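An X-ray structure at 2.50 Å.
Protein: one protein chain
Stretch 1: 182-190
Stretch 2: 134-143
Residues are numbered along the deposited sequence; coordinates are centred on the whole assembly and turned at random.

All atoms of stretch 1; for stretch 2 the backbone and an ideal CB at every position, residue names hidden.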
ATOM      1  N   ALA A 182     -21.653  18.008  -3.617  1.00 49.29           N
ATOM      2  CA  ALA A 182     -20.267  17.589  -3.447  1.00 49.05           C
ATOM      3  C   ALA A 182     -19.792  16.901  -4.729  1.00 47.35           C
ATOM      4  O   ALA A 182     -18.739  17.228  -5.273  1.00 45.88           O
ATOM      5  CB  ALA A 182     -20.139  16.638  -2.260  1.00 49.31           C
ATOM      6  N   ALA A 183     -20.582  15.952  -5.207  1.00 46.10           N
ATOM      7  CA  ALA A 183     -20.240  15.236  -6.420  1.00 46.31           C
ATOM      8  C   ALA A 183     -19.874  16.228  -7.523  1.00 46.62           C
ATOM      9  O   ALA A 183     -18.778  16.172  -8.079  1.00 46.94           O
ATOM     10  CB  ALA A 183     -21.414  14.360  -6.861  1.00 43.42           C
ATOM     11  N   SER A 184     -20.787  17.145  -7.821  1.00 47.03           N
ATOM     12  CA  SER A 184     -20.574  18.145  -8.867  1.00 46.83           C
ATOM     13  C   SER A 184     -19.295  18.961  -8.705  1.00 45.86           C
ATOM     14  O   SER A 184     -18.831  19.595  -9.647  1.00 46.31           O
ATOM     15  CB  SER A 184     -21.769  19.095  -8.932  1.00 46.37           C
ATOM     16  OG  SER A 184     -22.938  18.400  -9.325  1.00 49.88           O
ATOM     17  N   ASN A 185     -18.726  18.945  -7.513  1.00 45.31           N
ATOM     18  CA  ASN A 185     -17.507  19.692  -7.255  1.00 45.60           C
ATOM     19  C   ASN A 185     -16.304  18.775  -7.056  1.00 46.20           C
ATOM     20  O   ASN A 185     -15.279  19.184  -6.506  1.00 45.48           O
ATOM     21  CB  ASN A 185     -17.702  20.574  -6.024  1.00 46.81           C
ATOM     22  CG  ASN A 185     -18.496  21.829  -6.330  1.00 48.26           C
ATOM     23  OD1 ASN A 185     -17.954  22.797  -6.857  1.00 48.92           O
ATOM     24  ND2 ASN A 185     -19.788  21.814  -6.015  1.00 49.46           N
ATOM     25  N   THR A 186     -16.428  17.533  -7.512  1.00 45.34           N
ATOM     26  CA  THR A 186     -15.354  16.574  -7.365  1.00 44.95           C
ATOM     27  C   THR A 186     -14.822  16.135  -8.722  1.00 43.76           C
ATOM     28  O   THR A 186     -15.579  15.726  -9.601  1.00 43.08           O
ATOM     29  CB  THR A 186     -15.832  15.356  -6.551  1.00 45.43           C
ATOM     30  OG1 THR A 186     -16.279  15.802  -5.265  1.00 44.64           O
ATOM     31  CG2 THR A 186     -14.703  14.351  -6.363  1.00 44.90           C
ATOM     32  N   PHE A 187     -13.508  16.239  -8.880  1.00 43.50           N
ATOM     33  CA  PHE A 187     -12.841  15.874 -10.125  1.00 43.55           C
ATOM     34  C   PHE A 187     -11.631  14.976  -9.847  1.00 43.26           C
ATOM     35  O   PHE A 187     -10.753  15.306  -9.039  1.00 42.18           O
ATOM     36  CB  PHE A 187     -12.413  17.142 -10.874  1.00 44.72           C
ATOM     37  CG  PHE A 187     -13.508  18.178 -10.983  1.00 45.67           C
ATOM     38  CD1 PHE A 187     -13.808  19.011  -9.906  1.00 44.36           C
ATOM     39  CD2 PHE A 187     -14.290  18.264 -12.133  1.00 45.41           C
ATOM     40  CE1 PHE A 187     -14.867  19.904  -9.968  1.00 44.94           C
ATOM     41  CE2 PHE A 187     -15.354  19.159 -12.203  1.00 45.51           C
ATOM     42  CZ  PHE A 187     -15.643  19.978 -11.120  1.00 45.27           C
ATOM     43  N   SER A 188     -11.590  13.830 -10.515  1.00 42.36           N
ATOM     44  CA  SER A 188     -10.493  12.895 -10.314  1.00 41.06           C
ATOM     45  C   SER A 188      -9.836  12.457 -11.618  1.00 40.34           C
ATOM     46  O   SER A 188     -10.483  12.388 -12.665  1.00 39.50           O
ATOM     47  CB  SER A 188     -10.996  11.665  -9.570  1.00 38.82           C
ATOM     48  OG  SER A 188     -11.689  12.041  -8.399  1.00 38.93           O
ATOM     49  N   LEU A 189      -8.541  12.171 -11.532  1.00 38.50           N
ATOM     50  CA  LEU A 189      -7.775  11.708 -12.672  1.00 37.49           C
ATOM     51  C   LEU A 189      -6.748  10.695 -12.183  1.00 36.68           C
ATOM     52  O   LEU A 189      -5.985  10.963 -11.262  1.00 37.05           O
ATOM     53  CB  LEU A 189      -7.065  12.875 -13.360  1.00 38.42           C
ATOM     54  CG  LEU A 189      -6.217  12.509 -14.580  1.00 36.53           C
ATOM     55  CD1 LEU A 189      -7.071  11.741 -15.574  1.00 34.07           C
ATOM     56  CD2 LEU A 189      -5.630  13.784 -15.202  1.00 37.82           C
ATOM     57  N   GLY A 190      -6.732   9.525 -12.800  1.00 35.84           N
ATOM     58  CA  GLY A 190      -5.788   8.502 -12.390  1.00 36.55           C
ATOM     59  C   GLY A 190      -4.777   8.141 -13.462  1.00 38.04           C
ATOM     60  O   GLY A 190      -4.955   8.445 -14.648  1.00 37.34           O
ATOM     61  N   UNK A 134     -31.152   7.906  -5.067  1.00 51.43           N
ATOM     62  CA  UNK A 134     -29.898   7.384  -5.587  1.00 49.94           C
ATOM     63  C   UNK A 134     -29.045   8.463  -6.239  1.00 48.87           C
ATOM     64  O   UNK A 134     -29.533   9.243  -7.057  1.00 49.95           O
ATOM     65  CB  UNK A 134     -30.177   6.267  -6.595  1.00 49.94           C
ATOM     66  N   UNK A 135     -27.770   8.513  -5.870  1.00 46.50           N
ATOM     67  CA  UNK A 135     -26.849   9.486  -6.447  1.00 44.05           C
ATOM     68  C   UNK A 135     -25.722   8.748  -7.159  1.00 44.40           C
ATOM     69  O   UNK A 135     -24.889   8.101  -6.519  1.00 42.09           O
ATOM     70  CB  UNK A 135     -26.292  10.420  -5.371  1.00 44.05           C
ATOM     71  N   UNK A 136     -25.708   8.836  -8.488  1.00 44.86           N
ATOM     72  CA  UNK A 136     -24.662   8.193  -9.282  1.00 44.62           C
ATOM     73  C   UNK A 136     -23.455   9.144  -9.329  1.00 43.97           C
ATOM     74  O   UNK A 136     -23.581  10.303  -9.752  1.00 45.11           O
ATOM     75  CB  UNK A 136     -25.160   7.856 -10.689  1.00 44.62           C
ATOM     76  N   UNK A 137     -22.294   8.664  -8.889  1.00 41.86           N
ATOM     77  CA  UNK A 137     -21.084   9.481  -8.893  1.00 41.07           C
ATOM     78  C   UNK A 137     -20.170   9.177 -10.090  1.00 41.23           C
ATOM     79  O   UNK A 137     -19.773   8.029 -10.306  1.00 41.14           O
ATOM     80  CB  UNK A 137     -20.314   9.266  -7.588  1.00 41.07           C
ATOM     81  N   UNK A 138     -19.857  10.214 -10.869  1.00 39.34           N
ATOM     82  CA  UNK A 138     -19.000  10.054 -12.030  1.00 38.69           C
ATOM     83  C   UNK A 138     -17.965  11.157 -12.010  1.00 38.46           C
ATOM     84  O   UNK A 138     -18.049  12.117 -12.765  1.00 37.46           O
ATOM     85  CB  UNK A 138     -19.806  10.077 -13.330  1.00 38.69           C
ATOM     86  N   UNK A 139     -16.975  11.011 -11.138  1.00 38.14           N
ATOM     87  CA  UNK A 139     -15.940  12.020 -10.980  1.00 39.37           C
ATOM     88  C   UNK A 139     -14.730  11.974 -11.919  1.00 38.55           C
ATOM     89  O   UNK A 139     -13.976  12.940 -11.995  1.00 38.71           O
ATOM     90  CB  UNK A 139     -15.422  11.934  -9.543  1.00 39.37           C
ATOM     91  N   UNK A 140     -14.541  10.872 -12.636  1.00 38.78           N
ATOM     92  CA  UNK A 140     -13.406  10.753 -13.550  1.00 40.37           C
ATOM     93  C   UNK A 140     -13.471  11.780 -14.687  1.00 40.85           C
ATOM     94  O   UNK A 140     -14.528  11.985 -15.280  1.00 41.71           O
ATOM     95  CB  UNK A 140     -13.352   9.339 -14.131  1.00 40.37           C
ATOM     96  N   UNK A 141     -12.347  12.435 -14.974  1.00 39.52           N
ATOM     97  CA  UNK A 141     -12.301  13.425 -16.050  1.00 40.15           C
ATOM     98  C   UNK A 141     -11.388  12.991 -17.194  1.00 41.10           C
ATOM     99  O   UNK A 141     -11.142  13.761 -18.128  1.00 42.00           O
ATOM    100  CB  UNK A 141     -11.833  14.774 -15.500  1.00 40.15           C
ATOM    101  N   UNK A 142     -10.882  11.768 -17.121  1.00 41.45           N
ATOM    102  CA  UNK A 142      -9.982  11.268 -18.147  1.00 43.61           C
ATOM    103  C   UNK A 142     -10.575  11.130 -19.549  1.00 45.69           C
ATOM    104  O   UNK A 142      -9.855  11.228 -20.539  1.00 46.03           O
ATOM    105  CB  UNK A 142      -9.451   9.903 -17.705  1.00 43.61           C
ATOM    106  N   UNK A 143     -11.882  10.904 -19.631  1.00 48.06           N
ATOM    107  CA  UNK A 143     -12.555  10.703 -20.913  1.00 49.78           C
ATOM    108  C   UNK A 143     -13.627  11.747 -21.219  1.00 52.63           C
ATOM    109  O   UNK A 143     -14.818  11.493 -21.063  1.00 54.73           O
ATOM    110  CB  UNK A 143     -13.188   9.311 -20.941  1.00 49.78           C
TER

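Position 134 lies in extended backbone beyond the reach of stretch 1; it is Met 134. Position 135 points its CB toward stretch 1, but the ideal CB has nothing within 5.5 Å. Only a side chain long enough to cross that gap could meet the methyl of Ala 183, and a branched aliphatic would suit it. Leu 135 does so, its CD2 lying 4.4 Å from CB of Ala 183. Position 136 points away and is free here; it is Ile 136.

At position 137 the CB points sideways, with CB of Ala 183 5.3 Å from the ideal CB. A small or medium apolar residue, perhaps beta-branched to match the extended backbone, would fit; it is Val 137. Position 138 points away, and its phi/psi of -133/76 leaves several residues possible. It is Gly 138.

Position 139 is the most informative. Its CB points toward stretch 1, and the ideal CB is 3.9 Å from OG of Ser 188, a hydroxyl that can give or take a hydrogen bond. A short polar side chain such as Asp, Asn or Ser would suit. Asp 139 takes the p rotamer and accepts from the hydroxyl, with OG of Ser 188 a very short 2.4 Å from OD2. The backbone adds a second link whatever the side chain: N of Ser 188 donates to O of Asp 139 at 2.9 Å.

Position 140 points its CB away, so many residues would suit it; the backbone, meanwhile, bridges to Ser 188. Asp 140 turns its end back nearer to stretch 1. Its OD1 accepts from the backbone N of position 142 at 3.0 Å, tying the loop locally, and also from a water, 2.6 Å from OD1, that in turn accepts from N of Gly 190 at 2.8 Å.

Position 141 sends its N to O of Ser 188 at 3.0 Å, completing the backbone pair. Its CB points sideways, with CB of Phe 187 and CB of Leu 189 both within reach of a branched aliphatic side chain. Ile 141 uses both branches: CG2 lies 4.0 Å from CB of Phe 187, near the ring edge, and CG1 4.1 Å from CB of Leu 189.

At position 142 the ideal CB is already 3.7 Å from CD1 of Leu 189; a small residue would fit, and a larger one would have to lead its end elsewhere. Ser 142 packs its CB there while its OG donates to OD2 of Asp 140 at 2.7 Å. Position 143 is out of reach; it is Leu 143.

Stretch 2, residues 134-143: MLIVGDDISL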
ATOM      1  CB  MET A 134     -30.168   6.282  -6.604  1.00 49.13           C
ATOM      2  CG  MET A 134     -28.912   5.646  -7.132  1.00 49.55           C
ATOM      3  SD  MET A 134     -29.236   4.108  -8.033  1.00 50.36           S
ATOM      4  CE  MET A 134     -28.510   4.579  -9.587  1.00 50.91           C
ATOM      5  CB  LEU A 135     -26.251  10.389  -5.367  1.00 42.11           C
ATOM      6  CG  LEU A 135     -25.129  11.302  -5.878  1.00 42.33           C
ATOM      7  CD1 LEU A 135     -25.710  12.244  -6.917  1.00 42.32           C
ATOM      8  CD2 LEU A 135     -24.486  12.090  -4.741  1.00 40.86           C
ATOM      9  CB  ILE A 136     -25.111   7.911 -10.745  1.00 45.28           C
ATOM     10  CG1 ILE A 136     -26.384   7.064 -10.789  1.00 45.55           C
ATOM     11  CG2 ILE A 136     -24.011   7.156 -11.471  1.00 46.00           C
ATOM     12  CD1 ILE A 136     -27.609   7.821 -10.404  1.00 52.24           C
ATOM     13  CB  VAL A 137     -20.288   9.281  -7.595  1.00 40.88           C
ATOM     14  CG1 VAL A 137     -19.135  10.278  -7.530  1.00 40.16           C
ATOM     15  CG2 VAL A 137     -21.208   9.464  -6.396  1.00 40.64           C
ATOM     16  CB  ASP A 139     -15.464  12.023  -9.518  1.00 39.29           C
ATOM     17  CG  ASP A 139     -14.864  10.691  -9.088  1.00 41.66           C
ATOM     18  OD1 ASP A 139     -15.520   9.642  -9.253  1.00 41.06           O
ATOM     19  OD2 ASP A 139     -13.726  10.694  -8.573  1.00 42.53           O
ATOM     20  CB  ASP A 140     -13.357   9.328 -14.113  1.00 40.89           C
ATOM     21  CG  ASP A 140     -12.186   9.097 -15.058  1.00 41.36           C
ATOM     22  OD1 ASP A 140     -11.155   9.785 -14.923  1.00 40.54           O
ATOM     23  OD2 ASP A 140     -12.301   8.210 -15.932  1.00 42.42           O
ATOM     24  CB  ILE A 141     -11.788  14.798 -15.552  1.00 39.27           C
ATOM     25  CG1 ILE A 141     -10.291  14.707 -15.219  1.00 40.74           C
ATOM     26  CG2 ILE A 141     -12.618  15.269 -14.363  1.00 38.79           C
ATOM     27  CD1 ILE A 141      -9.750  15.949 -14.526  1.00 40.30           C
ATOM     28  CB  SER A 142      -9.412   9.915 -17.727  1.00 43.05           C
ATOM     29  OG  SER A 142     -10.409   8.913 -17.756  1.00 43.32           O
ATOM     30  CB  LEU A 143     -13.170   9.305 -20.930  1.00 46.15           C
ATOM     31  CG  LEU A 143     -12.117   8.219 -20.684  1.00 47.17           C
ATOM     32  CD1 LEU A 143     -12.767   6.865 -20.398  1.00 43.31           C
ATOM     33  CD2 LEU A 143     -11.208   8.149 -21.903  1.00 47.02           C
TER
HETATM   34  O   HOH W   1      -8.902   8.600 -14.282  1.00 33.32           O
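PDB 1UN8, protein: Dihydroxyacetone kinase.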